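Local atomic coordinates of beta-mannosidase (Trichoderma harzianum, PDB entry 4CVU), a protein that probably hydrolyses beta-D-mannosidic linkages at non-reducing ends, as a fungal glycoside hydrolase family 2 beta-mannosidase. Residues A64-G68 against L79-A83; E225-T231 against I339-R344; P246-W252 against G347-I351; W314-G319 against K831-A835; I367-W373 against G589-N593. All blocks are in the same frame, centred on the assembly; numbering follows the deposited sequence.

Contact 1 (A64-G68 against L79-A83); sequences AGVIG and LRWIA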
# COMPACT_ATOMS: atom_id res chain seq x y z
N ALA A 64 -13.75 -10.85 -5.95
CA ALA A 64 -14.85 -10.74 -4.95
C ALA A 64 -14.48 -10.00 -3.65
O ALA A 64 -15.32 -9.79 -2.80
CB ALA A 64 -15.39 -12.13 -4.62
N GLY A 65 -13.22 -9.63 -3.49
CA GLY A 65 -12.80 -8.87 -2.32
C GLY A 65 -12.43 -9.73 -1.12
O GLY A 65 -12.23 -9.22 -0.03
N VAL A 66 -12.29 -11.03 -1.35
CA VAL A 66 -11.90 -11.96 -0.28
C VAL A 66 -10.40 -11.82 0.00
O VAL A 66 -9.94 -11.92 1.14
CB VAL A 66 -12.25 -13.40 -0.64
CG1 VAL A 66 -11.77 -14.35 0.45
CG2 VAL A 66 -13.76 -13.56 -0.86
N ILE A 67 -9.63 -11.55 -1.04
CA ILE A 67 -8.22 -11.27 -0.86
C ILE A 67 -7.79 -10.00 -1.60
O ILE A 67 -8.51 -9.52 -2.49
CB ILE A 67 -7.36 -12.48 -1.29
CG1 ILE A 67 -7.45 -12.72 -2.80
CG2 ILE A 67 -7.81 -13.71 -0.53
CD1 ILE A 67 -6.46 -13.80 -3.29
N GLY A 68 -6.64 -9.46 -1.22
CA GLY A 68 -6.03 -8.37 -1.95
C GLY A 68 -5.18 -8.90 -3.11
O GLY A 68 -5.04 -10.12 -3.32
N LEU A 79 -1.07 -16.10 1.65
CA LEU A 79 -2.10 -16.72 0.80
C LEU A 79 -2.00 -18.25 0.63
O LEU A 79 -2.75 -18.84 -0.14
CB LEU A 79 -2.12 -16.06 -0.58
CG LEU A 79 -2.44 -14.57 -0.57
CD1 LEU A 79 -2.49 -14.09 -1.99
CD2 LEU A 79 -3.77 -14.26 0.11
N ARG A 80 -1.10 -18.89 1.37
CA ARG A 80 -0.86 -20.31 1.19
C ARG A 80 -2.07 -21.20 1.55
O ARG A 80 -2.20 -22.31 1.03
CB ARG A 80 0.39 -20.75 1.95
CG ARG A 80 1.65 -20.32 1.25
CD ARG A 80 2.87 -20.80 2.02
NE ARG A 80 4.11 -20.54 1.27
CZ ARG A 80 5.32 -20.55 1.83
NH1 ARG A 80 5.43 -20.85 3.13
NH2 ARG A 80 6.43 -20.28 1.12
N TRP A 81 -2.99 -20.69 2.36
CA TRP A 81 -4.24 -21.40 2.59
C TRP A 81 -5.03 -21.70 1.33
O TRP A 81 -5.95 -22.54 1.34
CB TRP A 81 -5.14 -20.62 3.55
CG TRP A 81 -5.53 -19.23 3.10
CD1 TRP A 81 -4.84 -18.08 3.31
CD2 TRP A 81 -6.75 -18.85 2.48
NE1 TRP A 81 -5.54 -17.00 2.81
CE2 TRP A 81 -6.71 -17.47 2.27
CE3 TRP A 81 -7.85 -19.56 2.02
CZ2 TRP A 81 -7.76 -16.77 1.65
CZ3 TRP A 81 -8.89 -18.87 1.41
CH2 TRP A 81 -8.84 -17.50 1.24
N ILE A 82 -4.74 -20.99 0.25
CA ILE A 82 -5.43 -21.20 -1.00
C ILE A 82 -4.87 -22.40 -1.72
O ILE A 82 -5.61 -23.33 -2.04
CB ILE A 82 -5.38 -19.93 -1.90
CG1 ILE A 82 -6.24 -18.82 -1.27
CG2 ILE A 82 -5.87 -20.23 -3.29
CD1 ILE A 82 -6.02 -17.43 -1.85
N ALA A 83 -3.55 -22.43 -1.94
CA ALA A 83 -2.94 -23.58 -2.62
C ALA A 83 -3.15 -24.89 -1.83
O ALA A 83 -3.11 -25.96 -2.41
CB ALA A 83 -1.45 -23.34 -2.79
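This is a small apolar contact within the N-terminal galactose-binding-like domain, where the loop leaving helix 57-63 meets a short helical turn at 80-83. Only 167 Å² is buried and no hydrogen bond crosses; I67 contributes the largest share. Its CG2 lies 4.1 Å from L79 CD2 and 3.8 Å from W81 CZ2, while I67 CD1 reaches I82 CD1 at 3.9 Å, so one isoleucine wedges among three hydrophobic side chains. V66 adds a looser touch at the indole edge, CG1 to W81 CH2 at 4.4 Å. The backbones stay well apart, with I67 CA and L79 CA 8.4 Å from each other. The turn at 79-82 is closed by I82 N to L79 O at 3.0 Å. G65, with positive phi, ends the preceding helix in a Schellman motif and frees the chain to present V66 and I67. Around this cluster, I67 and I82 both pack on L61 of helix 57-63, and V66 rests on V49 of strand 48-51.

Contact 2 (E225-T231 against I339-R344); sequences ELYSLNT and ILVSQR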
# COMPACT_ATOMS: atom_id res chain seq x y z
N GLU A 225 -21.26 -31.85 -39.77
CA GLU A 225 -19.97 -31.19 -39.67
C GLU A 225 -19.13 -31.87 -38.59
O GLU A 225 -19.64 -32.34 -37.60
CB GLU A 225 -20.19 -29.72 -39.31
CG GLU A 225 -19.42 -28.73 -40.15
CD GLU A 225 -19.30 -27.36 -39.49
OE1 GLU A 225 -19.95 -27.11 -38.45
OE2 GLU A 225 -18.54 -26.52 -40.02
N LEU A 226 -17.82 -31.92 -38.80
CA LEU A 226 -16.90 -32.36 -37.76
C LEU A 226 -16.44 -31.12 -36.93
O LEU A 226 -16.68 -29.99 -37.32
CB LEU A 226 -15.70 -33.06 -38.38
CG LEU A 226 -16.04 -34.21 -39.35
CD1 LEU A 226 -14.75 -34.85 -39.85
CD2 LEU A 226 -16.92 -35.24 -38.67
N TYR A 227 -15.78 -31.37 -35.81
CA TYR A 227 -15.18 -30.31 -34.98
C TYR A 227 -13.65 -30.39 -34.98
O TYR A 227 -13.09 -31.45 -34.75
CB TYR A 227 -15.70 -30.38 -33.55
CG TYR A 227 -14.95 -29.42 -32.65
CD1 TYR A 227 -15.22 -28.06 -32.68
CD2 TYR A 227 -13.94 -29.87 -31.82
CE1 TYR A 227 -14.51 -27.17 -31.89
CE2 TYR A 227 -13.21 -28.99 -31.04
CZ TYR A 227 -13.51 -27.64 -31.06
OH TYR A 227 -12.78 -26.78 -30.26
N SER A 228 -12.98 -29.27 -35.19
CA SER A 228 -11.52 -29.25 -35.27
C SER A 228 -10.89 -29.13 -33.87
O SER A 228 -11.15 -28.17 -33.15
CB SER A 228 -11.06 -28.07 -36.12
OG SER A 228 -9.66 -27.97 -36.08
N LEU A 229 -10.07 -30.10 -33.49
CA LEU A 229 -9.35 -30.06 -32.22
C LEU A 229 -8.03 -29.32 -32.30
O LEU A 229 -7.72 -28.50 -31.43
CB LEU A 229 -9.06 -31.49 -31.73
CG LEU A 229 -10.24 -32.23 -31.13
CD1 LEU A 229 -9.99 -33.72 -31.12
CD2 LEU A 229 -10.57 -31.72 -29.73
N ASN A 230 -7.25 -29.62 -33.33
CA ASN A 230 -5.84 -29.21 -33.42
C ASN A 230 -5.35 -29.49 -34.86
O ASN A 230 -5.79 -30.45 -35.50
CB ASN A 230 -4.99 -30.00 -32.42
CG ASN A 230 -3.59 -29.45 -32.26
OD1 ASN A 230 -3.33 -28.31 -32.60
ND2 ASN A 230 -2.68 -30.26 -31.72
N THR A 231 -4.42 -28.68 -35.36
CA THR A 231 -3.97 -28.78 -36.76
C THR A 231 -2.46 -28.55 -36.87
O THR A 231 -1.96 -27.49 -36.46
CB THR A 231 -4.72 -27.76 -37.64
OG1 THR A 231 -6.13 -28.05 -37.64
CG2 THR A 231 -4.20 -27.79 -39.07
N ILE A 339 -16.94 -31.05 -44.57
CA ILE A 339 -17.42 -31.31 -43.22
C ILE A 339 -16.39 -30.94 -42.14
O ILE A 339 -16.72 -30.96 -40.97
CB ILE A 339 -17.85 -32.78 -43.03
CG1 ILE A 339 -16.69 -33.74 -43.33
CG2 ILE A 339 -19.06 -33.11 -43.91
CD1 ILE A 339 -16.94 -35.13 -42.82
N LEU A 340 -15.15 -30.63 -42.54
CA LEU A 340 -14.10 -30.14 -41.62
C LEU A 340 -13.26 -29.06 -42.31
O LEU A 340 -12.70 -29.29 -43.37
CB LEU A 340 -13.20 -31.30 -41.15
CG LEU A 340 -12.02 -31.01 -40.24
CD1 LEU A 340 -12.51 -30.45 -38.90
CD2 LEU A 340 -11.21 -32.27 -40.01
N VAL A 341 -13.20 -27.89 -41.70
CA VAL A 341 -12.44 -26.76 -42.24
C VAL A 341 -11.52 -26.22 -41.15
O VAL A 341 -11.94 -26.10 -40.00
CB VAL A 341 -13.39 -25.66 -42.74
CG1 VAL A 341 -12.63 -24.49 -43.35
CG2 VAL A 341 -14.36 -26.23 -43.77
N SER A 342 -10.27 -25.94 -41.47
CA SER A 342 -9.31 -25.42 -40.48
C SER A 342 -8.48 -24.35 -41.14
O SER A 342 -8.08 -24.50 -42.29
CB SER A 342 -8.39 -26.54 -40.00
OG SER A 342 -7.53 -26.08 -38.97
N GLN A 343 -8.22 -23.26 -40.43
CA GLN A 343 -7.42 -22.16 -40.94
C GLN A 343 -6.30 -21.80 -39.97
O GLN A 343 -6.53 -21.69 -38.79
CB GLN A 343 -8.32 -20.96 -41.17
CG GLN A 343 -7.60 -19.79 -41.80
CD GLN A 343 -8.55 -18.65 -42.12
OE1 GLN A 343 -9.72 -18.88 -42.46
NE2 GLN A 343 -8.06 -17.42 -42.01
N ARG A 344 -5.10 -21.66 -40.50
CA ARG A 344 -3.95 -21.17 -39.77
C ARG A 344 -3.23 -20.07 -40.56
O ARG A 344 -3.36 -19.99 -41.78
CB ARG A 344 -3.00 -22.34 -39.49
CG ARG A 344 -3.54 -23.39 -38.51
CD ARG A 344 -3.88 -22.81 -37.15
NE ARG A 344 -4.23 -23.82 -36.16
CZ ARG A 344 -5.45 -24.27 -35.91
NH1 ARG A 344 -6.49 -23.82 -36.57
NH2 ARG A 344 -5.64 -25.18 -34.97
O HOH W 1 -9.14 -25.10 -36.71
O HOH W 2 -4.50 -25.79 -32.33
O HOH W 3 -2.60 -25.18 -34.29
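Two edge strands of a single sheet meet at one end through a lone backbone hydrogen bond and then splay apart. L226 N donates to I339 O at 2.6 Å, just before strands 227-231 and 340-344 begin; from there the CA separations grow from 4.4 Å (E225 to I339) through 5.3 Å (L226 to L340) to 6.8 Å (S228 to S342), and the strand axes cross at -42°. Side chains and water fill the widening cleft. At its narrow end L226 CD1 packs against I339 CD1 (3.7 Å) and L340 CB (4.1 Å), and L340 CD1 touches S228 CB at 3.9 Å. Farther along the contact turns polar: the hydroxyls T231 OG1 and S342 OG are hydrogen-bonded at 2.8 Å, and water 1 joins S228 OG, S342 OG and R344 NH1. The R344 guanidinium lies with one face over T231 CB (3.8 Å from NH2) and reaches the first strand through water 2 to N230 OD1 and water 3 to T231 O. I339 and L340 form a classic beta bulge opposite V330, at the point where the edges come together. Strands 227-237 and 340-346 are the outermost of seven antiparallel strands, so the two sheet edges approach each other at one end, consistent with the immunoglobulin-like beta-sandwich that family 2 enzymes carry between sugar-binding-like domain and catalytic barrel.

Contact 3 (P246-W252 against G347-I351); sequences PDQTAPW and GFRTI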
# COMPACT_ATOMS: atom_id res chain seq x y z
N PRO A 246 18.73 -27.43 -44.80
CA PRO A 246 17.99 -27.87 -45.98
C PRO A 246 18.54 -27.28 -47.29
O PRO A 246 19.40 -26.40 -47.29
CB PRO A 246 16.57 -27.37 -45.70
CG PRO A 246 16.71 -26.23 -44.76
CD PRO A 246 17.91 -26.57 -43.92
N ASP A 247 18.03 -27.81 -48.40
CA ASP A 247 18.36 -27.32 -49.75
C ASP A 247 17.47 -26.12 -50.07
O ASP A 247 16.24 -26.27 -50.19
CB ASP A 247 18.13 -28.45 -50.76
CG ASP A 247 18.26 -28.00 -52.21
OD1 ASP A 247 18.75 -26.90 -52.50
OD2 ASP A 247 17.88 -28.80 -53.06
N GLN A 248 18.09 -24.95 -50.20
CA GLN A 248 17.37 -23.70 -50.42
C GLN A 248 16.79 -23.56 -51.84
O GLN A 248 15.95 -22.69 -52.08
CB GLN A 248 18.26 -22.49 -50.11
CG GLN A 248 18.77 -22.41 -48.66
CD GLN A 248 17.66 -22.30 -47.63
OE1 GLN A 248 16.65 -21.62 -47.85
NE2 GLN A 248 17.82 -22.99 -46.52
N THR A 249 17.23 -24.42 -52.76
CA THR A 249 16.77 -24.39 -54.15
C THR A 249 15.58 -25.34 -54.40
O THR A 249 15.02 -25.35 -55.47
CB THR A 249 17.89 -24.77 -55.16
OG1 THR A 249 18.12 -26.17 -55.10
CG2 THR A 249 19.20 -24.04 -54.88
N ALA A 250 15.21 -26.13 -53.40
CA ALA A 250 14.22 -27.18 -53.53
C ALA A 250 12.79 -26.67 -53.38
O ALA A 250 12.57 -25.61 -52.82
CB ALA A 250 14.49 -28.28 -52.53
N PRO A 251 11.82 -27.44 -53.90
CA PRO A 251 10.42 -27.04 -53.74
C PRO A 251 9.90 -27.11 -52.28
O PRO A 251 10.43 -27.86 -51.46
CB PRO A 251 9.65 -28.03 -54.64
CG PRO A 251 10.59 -29.15 -54.91
CD PRO A 251 11.98 -28.61 -54.78
N TRP A 252 8.87 -26.33 -52.00
CA TRP A 252 8.24 -26.34 -50.67
C TRP A 252 7.25 -27.50 -50.59
O TRP A 252 6.55 -27.76 -51.56
CB TRP A 252 7.52 -25.02 -50.40
CG TRP A 252 8.44 -23.88 -50.16
CD1 TRP A 252 8.74 -22.87 -51.02
CD2 TRP A 252 9.18 -23.63 -48.96
NE1 TRP A 252 9.63 -21.99 -50.43
CE2 TRP A 252 9.92 -22.44 -49.18
CE3 TRP A 252 9.30 -24.29 -47.74
CZ2 TRP A 252 10.76 -21.91 -48.20
CZ3 TRP A 252 10.13 -23.76 -46.77
CH2 TRP A 252 10.86 -22.58 -47.01
N GLY A 347 4.11 -19.18 -42.49
CA GLY A 347 5.20 -18.56 -43.25
C GLY A 347 6.03 -19.61 -43.97
O GLY A 347 6.10 -20.78 -43.55
N PHE A 348 6.65 -19.19 -45.07
CA PHE A 348 7.59 -20.00 -45.80
C PHE A 348 8.98 -19.56 -45.43
O PHE A 348 9.43 -18.49 -45.83
CB PHE A 348 7.37 -19.87 -47.32
CG PHE A 348 6.12 -20.52 -47.79
CD1 PHE A 348 4.91 -19.86 -47.73
CD2 PHE A 348 6.14 -21.83 -48.29
CE1 PHE A 348 3.74 -20.48 -48.17
CE2 PHE A 348 4.99 -22.45 -48.72
CZ PHE A 348 3.79 -21.77 -48.66
N ARG A 349 9.63 -20.38 -44.60
CA ARG A 349 11.03 -20.19 -44.26
C ARG A 349 11.62 -21.43 -43.65
O ARG A 349 10.91 -22.32 -43.20
CB ARG A 349 11.24 -18.98 -43.31
CG ARG A 349 10.27 -18.87 -42.15
CD ARG A 349 10.67 -19.68 -40.93
NE ARG A 349 10.12 -21.02 -41.01
CZ ARG A 349 9.79 -21.76 -39.95
NH1 ARG A 349 9.95 -21.29 -38.73
NH2 ARG A 349 9.30 -22.97 -40.14
N THR A 350 12.94 -21.49 -43.67
CA THR A 350 13.67 -22.54 -42.99
C THR A 350 14.37 -21.91 -41.81
O THR A 350 14.92 -20.80 -41.92
CB THR A 350 14.72 -23.24 -43.90
OG1 THR A 350 15.72 -22.31 -44.28
CG2 THR A 350 14.03 -23.85 -45.13
N ILE A 351 14.31 -22.58 -40.66
CA ILE A 351 15.09 -22.19 -39.51
C ILE A 351 15.81 -23.39 -38.95
O ILE A 351 15.19 -24.37 -38.56
CB ILE A 351 14.24 -21.47 -38.43
CG1 ILE A 351 15.12 -20.97 -37.26
CG2 ILE A 351 13.10 -22.36 -37.94
CD1 ILE A 351 16.03 -19.83 -37.61
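The segment 246-252 is a hairpin-like loop with a type I beta turn from D247 to A250, and it faces an extended run, 347-351, that leads out of strand 340-346. The turn is tightened by an Asx turn, D247 OD1 accepting from T249 N at 2.9 Å and also from T249 OG1 at 2.8 Å. No backbone hydrogen bond joins the two segments: P246 CA is 7.5 Å from T350 CA and W252 CA 8.0 Å from F348 CA, so side chains bridge the gap. Both belong to the immunoglobulin-like domain of family 2, at the end where the chain passes on to strand 351-354 of the catalytic-barrel sheet. W252, the most covered residue, forms an edge-to-face pair with F348. The phenyl edge points at the indole face, with 4.9 Å between the centroids of the F348 ring and the W252 five-membered ring and planes at 75°, and F348 CB makes a CH-pi contact over the W252 six-membered ring. W252 CH2 also lies 3.9 Å from T350 CG2. P310 and I235 pack on both aromatic residues, completing a buried core. T350 serves two partners: its methyl CG2 lies 3.6 Å from P246 CG, while its hydroxyl OG1 accepts a hydrogen bond from Q248 NE2 at 3.1 Å.

Contact 4 (W314-G319 against K831-A835); sequences WPRDMG and KLPNA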
# COMPACT_ATOMS: atom_id res chain seq x y z
N TRP A 314 11.13 -13.51 -43.02
CA TRP A 314 12.39 -13.19 -42.34
C TRP A 314 12.10 -12.58 -40.96
O TRP A 314 11.05 -11.96 -40.75
CB TRP A 314 13.20 -12.18 -43.17
CG TRP A 314 13.52 -12.64 -44.56
CD1 TRP A 314 12.77 -12.41 -45.67
CD2 TRP A 314 14.68 -13.37 -45.00
NE1 TRP A 314 13.37 -12.95 -46.77
CE2 TRP A 314 14.54 -13.55 -46.39
CE3 TRP A 314 15.80 -13.88 -44.36
CZ2 TRP A 314 15.49 -14.23 -47.15
CZ3 TRP A 314 16.76 -14.56 -45.11
CH2 TRP A 314 16.59 -14.72 -46.50
N PRO A 315 13.03 -12.72 -40.03
CA PRO A 315 12.97 -11.95 -38.78
C PRO A 315 13.04 -10.42 -39.00
O PRO A 315 13.34 -9.95 -40.10
CB PRO A 315 14.20 -12.44 -38.00
CG PRO A 315 14.47 -13.82 -38.54
CD PRO A 315 14.10 -13.74 -39.99
N ARG A 316 12.76 -9.66 -37.96
CA ARG A 316 12.84 -8.20 -38.03
C ARG A 316 14.25 -7.73 -38.37
O ARG A 316 15.23 -8.31 -37.92
CB ARG A 316 12.32 -7.52 -36.75
CG ARG A 316 12.90 -7.97 -35.40
CD ARG A 316 12.15 -7.23 -34.24
NE ARG A 316 12.11 -5.79 -34.50
CZ ARG A 316 13.17 -4.98 -34.39
NH1 ARG A 316 14.36 -5.43 -33.98
NH2 ARG A 316 13.04 -3.70 -34.69
N ASP A 317 14.32 -6.66 -39.18
CA ASP A 317 15.59 -6.12 -39.70
C ASP A 317 16.40 -7.13 -40.56
O ASP A 317 17.59 -6.94 -40.78
CB ASP A 317 16.45 -5.51 -38.58
CG ASP A 317 16.05 -4.06 -38.23
OD1 ASP A 317 14.98 -3.61 -38.68
OD2 ASP A 317 16.83 -3.36 -37.52
N MET A 318 15.74 -8.19 -41.04
CA MET A 318 16.32 -9.07 -42.05
C MET A 318 15.43 -9.20 -43.30
O MET A 318 15.69 -10.04 -44.14
CB MET A 318 16.59 -10.46 -41.48
CG MET A 318 17.43 -10.50 -40.22
SD MET A 318 17.67 -12.19 -39.62
CE MET A 318 17.81 -11.90 -37.86
N GLY A 319 14.38 -8.39 -43.42
CA GLY A 319 13.49 -8.51 -44.56
C GLY A 319 12.06 -8.41 -44.14
O GLY A 319 11.76 -7.85 -43.09
N LYS A 831 23.49 -1.63 -45.88
CA LYS A 831 22.16 -2.13 -46.16
C LYS A 831 21.84 -3.23 -45.17
O LYS A 831 22.71 -4.02 -44.84
CB LYS A 831 22.10 -2.74 -47.56
CG LYS A 831 22.40 -1.78 -48.71
CD LYS A 831 22.16 -2.48 -50.06
CE LYS A 831 22.79 -1.73 -51.23
NZ LYS A 831 21.82 -0.83 -51.94
N LEU A 832 20.60 -3.25 -44.71
CA LEU A 832 20.08 -4.39 -43.95
C LEU A 832 19.89 -5.56 -44.91
O LEU A 832 19.68 -5.34 -46.08
CB LEU A 832 18.73 -4.06 -43.30
CG LEU A 832 18.76 -2.99 -42.21
CD1 LEU A 832 17.36 -2.82 -41.64
CD2 LEU A 832 19.77 -3.30 -41.11
N PRO A 833 19.91 -6.80 -44.39
CA PRO A 833 19.65 -7.95 -45.26
C PRO A 833 18.35 -7.83 -46.02
O PRO A 833 17.35 -7.38 -45.47
CB PRO A 833 19.57 -9.13 -44.27
CG PRO A 833 20.37 -8.70 -43.10
CD PRO A 833 20.14 -7.21 -42.99
N ASN A 834 18.39 -8.21 -47.31
CA ASN A 834 17.20 -8.28 -48.17
C ASN A 834 16.45 -6.96 -48.34
O ASN A 834 15.25 -6.95 -48.61
CB ASN A 834 16.25 -9.39 -47.70
CG ASN A 834 16.93 -10.75 -47.65
OD1 ASN A 834 17.20 -11.35 -48.68
ND2 ASN A 834 17.22 -11.24 -46.45
N ALA A 835 17.17 -5.86 -48.19
CA ALA A 835 16.59 -4.53 -48.38
C ALA A 835 16.22 -4.39 -49.84
O ALA A 835 17.00 -4.75 -50.72
CB ALA A 835 17.59 -3.47 -47.98
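N834, D317 and L832 lose the most surface where two type II beta turns, P315-M318 and L832-A835, meet between the immunoglobulin-like domain and the mannosidase Ig/CBM-like domain, more than 500 residues apart in sequence. N834 occupies the third position of its turn with positive phi, which presents its side chain to the other loop. There N834 ND2 donates to M318 O at 3.0 Å, the one hydrogen bond of the contact, and also lies over one face of the W314 indole, 3.5 Å from W314 CZ2. D317 holds the same position in the opposing turn, again with positive phi. Its carboxylate carbon CG lies 3.9 Å from L832 CD1, its carbonyl O is 3.4 Å from P833 CD, and its OD2 is hydrogen-bonded to H739, so the charged end is satisfied outside the two loops. L832, against D317, also packs on H739. Between these residues P833 comes to 4.3 Å from M318, CB to CB. The alpha carbons of M318 and P833 are just 4.8 Å apart, and at G319, close to W314 CD1, a beta carbon would clash. With one hydrogen bond across 298 Å², the two turns meet here largely by van der Waals fit, and the N834 bond to a backbone carbonyl gives the match a direction.

Contact 5 (I367-W373 against G589-N593); sequences ITPGNNW and GRFAN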
# COMPACT_ATOMS: atom_id res chain seq x y z
N ILE A 367 38.12 -21.23 -37.82
CA ILE A 367 37.24 -21.43 -36.67
C ILE A 367 37.73 -22.58 -35.80
O ILE A 367 37.98 -23.67 -36.30
CB ILE A 367 35.78 -21.70 -37.12
CG1 ILE A 367 35.27 -20.50 -37.92
CG2 ILE A 367 34.88 -21.93 -35.92
CD1 ILE A 367 33.91 -20.69 -38.56
N THR A 368 37.87 -22.34 -34.51
CA THR A 368 38.14 -23.39 -33.54
C THR A 368 37.20 -24.61 -33.66
O THR A 368 35.97 -24.46 -33.73
CB THR A 368 38.05 -22.87 -32.12
OG1 THR A 368 38.79 -21.64 -32.03
CG2 THR A 368 38.60 -23.89 -31.12
N PRO A 369 37.79 -25.82 -33.66
CA PRO A 369 37.07 -27.10 -33.74
C PRO A 369 36.23 -27.33 -32.51
O PRO A 369 36.42 -26.67 -31.49
CB PRO A 369 38.19 -28.16 -33.79
CG PRO A 369 39.42 -27.43 -34.12
CD PRO A 369 39.25 -26.04 -33.57
N GLY A 370 35.31 -28.27 -32.64
CA GLY A 370 34.33 -28.55 -31.62
C GLY A 370 32.96 -28.75 -32.23
O GLY A 370 32.80 -29.47 -33.22
N ASN A 371 31.97 -28.12 -31.61
CA ASN A 371 30.61 -28.21 -32.10
C ASN A 371 29.98 -26.82 -32.20
O ASN A 371 30.22 -25.96 -31.39
CB ASN A 371 29.77 -29.03 -31.14
CG ASN A 371 29.87 -30.50 -31.40
OD1 ASN A 371 30.89 -31.11 -31.13
ND2 ASN A 371 28.78 -31.08 -31.93
N ASN A 372 29.14 -26.66 -33.18
CA ASN A 372 28.50 -25.43 -33.42
C ASN A 372 27.49 -25.25 -32.34
O ASN A 372 27.18 -26.19 -31.62
CB ASN A 372 27.74 -25.53 -34.73
CG ASN A 372 28.63 -25.41 -35.92
OD1 ASN A 372 28.96 -24.33 -36.35
ND2 ASN A 372 28.98 -26.53 -36.47
N TRP A 373 27.00 -24.03 -32.23
CA TRP A 373 25.73 -23.71 -31.56
C TRP A 373 25.28 -22.39 -32.15
O TRP A 373 25.63 -21.37 -31.64
CB TRP A 373 25.88 -23.62 -30.04
CG TRP A 373 24.61 -23.54 -29.30
CD1 TRP A 373 23.72 -22.52 -29.29
CD2 TRP A 373 24.05 -24.56 -28.45
NE1 TRP A 373 22.65 -22.83 -28.49
CE2 TRP A 373 22.82 -24.08 -27.97
CE3 TRP A 373 24.46 -25.82 -28.08
CZ2 TRP A 373 22.01 -24.82 -27.15
CZ3 TRP A 373 23.65 -26.58 -27.27
CH2 TRP A 373 22.41 -26.06 -26.79
N GLY A 589 32.57 -19.02 -25.72
CA GLY A 589 31.69 -20.00 -26.34
C GLY A 589 31.13 -19.62 -27.70
O GLY A 589 31.51 -18.61 -28.28
N ARG A 590 30.22 -20.44 -28.21
CA ARG A 590 29.65 -20.24 -29.55
C ARG A 590 28.36 -19.35 -29.51
O ARG A 590 27.87 -18.86 -30.54
CB ARG A 590 29.25 -21.60 -30.12
CG ARG A 590 30.33 -22.68 -30.17
CD ARG A 590 31.41 -22.44 -31.22
NE ARG A 590 32.29 -23.61 -31.27
CZ ARG A 590 33.48 -23.68 -31.85
NH1 ARG A 590 34.01 -22.63 -32.48
NH2 ARG A 590 34.16 -24.83 -31.79
N PHE A 591 27.83 -19.16 -28.31
CA PHE A 591 26.51 -18.50 -28.16
C PHE A 591 26.30 -18.35 -26.68
O PHE A 591 26.59 -19.28 -25.92
CB PHE A 591 25.42 -19.44 -28.74
CG PHE A 591 24.04 -18.80 -28.90
CD1 PHE A 591 23.24 -18.57 -27.81
CD2 PHE A 591 23.54 -18.52 -30.18
CE1 PHE A 591 21.97 -18.01 -27.98
CE2 PHE A 591 22.28 -17.97 -30.35
CZ PHE A 591 21.50 -17.72 -29.24
N ALA A 592 25.75 -17.21 -26.25
CA ALA A 592 25.56 -16.97 -24.84
C ALA A 592 24.05 -16.92 -24.63
O ALA A 592 23.43 -15.97 -25.07
CB ALA A 592 26.20 -15.64 -24.46
N ASN A 593 23.48 -17.97 -24.05
CA ASN A 593 22.03 -18.09 -23.93
C ASN A 593 21.46 -17.59 -22.62
O ASN A 593 20.22 -17.45 -22.49
CB ASN A 593 21.60 -19.54 -24.20
CG ASN A 593 21.79 -20.46 -23.02
OD1 ASN A 593 22.78 -20.39 -22.33
ND2 ASN A 593 20.84 -21.36 -22.80
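R590 inserts its guanidinium into the curve of the loop 367-373 and bonds to backbone carbonyls. T368 O accepts from both R590 NH2 (2.7 Å) and R590 NH1 (3.0 Å), and R590 NE makes a weak bond to N371 O at 3.1 Å. The group also reaches beyond the pair, NH2 to I566 O and NH1 to E698 O, so a buried positive charge is met by several carbonyls. The loop is shaped to admit it: at G370 a beta carbon would clash with R590 NH2, and the backbone angles there call for glycine in any case. Outward from this polar centre, I367 CG2 lies 3.6 Å from R590 NH1, and W373 packs beside the arginine base, CB to R590 CB at 3.9 Å. W373 CD1 also touches F591 CB at 3.6 Å, the two aromatic rings meeting obliquely. W373 continues to F353, with which it stands edge-to-face, and to W444 of strand 442-446. The parallel strands from 380-389 onward are consistent with the (beta/alpha)8 barrel of family 2, strand 592-595 being the seventh; there the arginine ties its entry to the loop preceding strand 374-377. In these enzymes the seventh barrel strand carries the catalytic nucleophile.

How the contacts relate
Contact 1 stands apart in the N-terminal domain, its centre 40 Å from contact 2 and 48 to 52 Å from the other three. Contacts 2 and 3 adjoin in sequence and have centres 26 Å apart, both within the immunoglobulin-like domain: the first brings the two edges of its sheet together, the second packs its end where the chain heads for the barrel. Contact 4 lies 17 Å from contact 3, centre to centre, with nearest atoms about 5 Å apart, and carries the same domain onto the mannosidase Ig/CBM-like domain. Contact 5, its centre about 25 Å from that of contact 3 and 24 Å from that of contact 4, lies in the barrel, and its strand 592-595 probably leads into the active site.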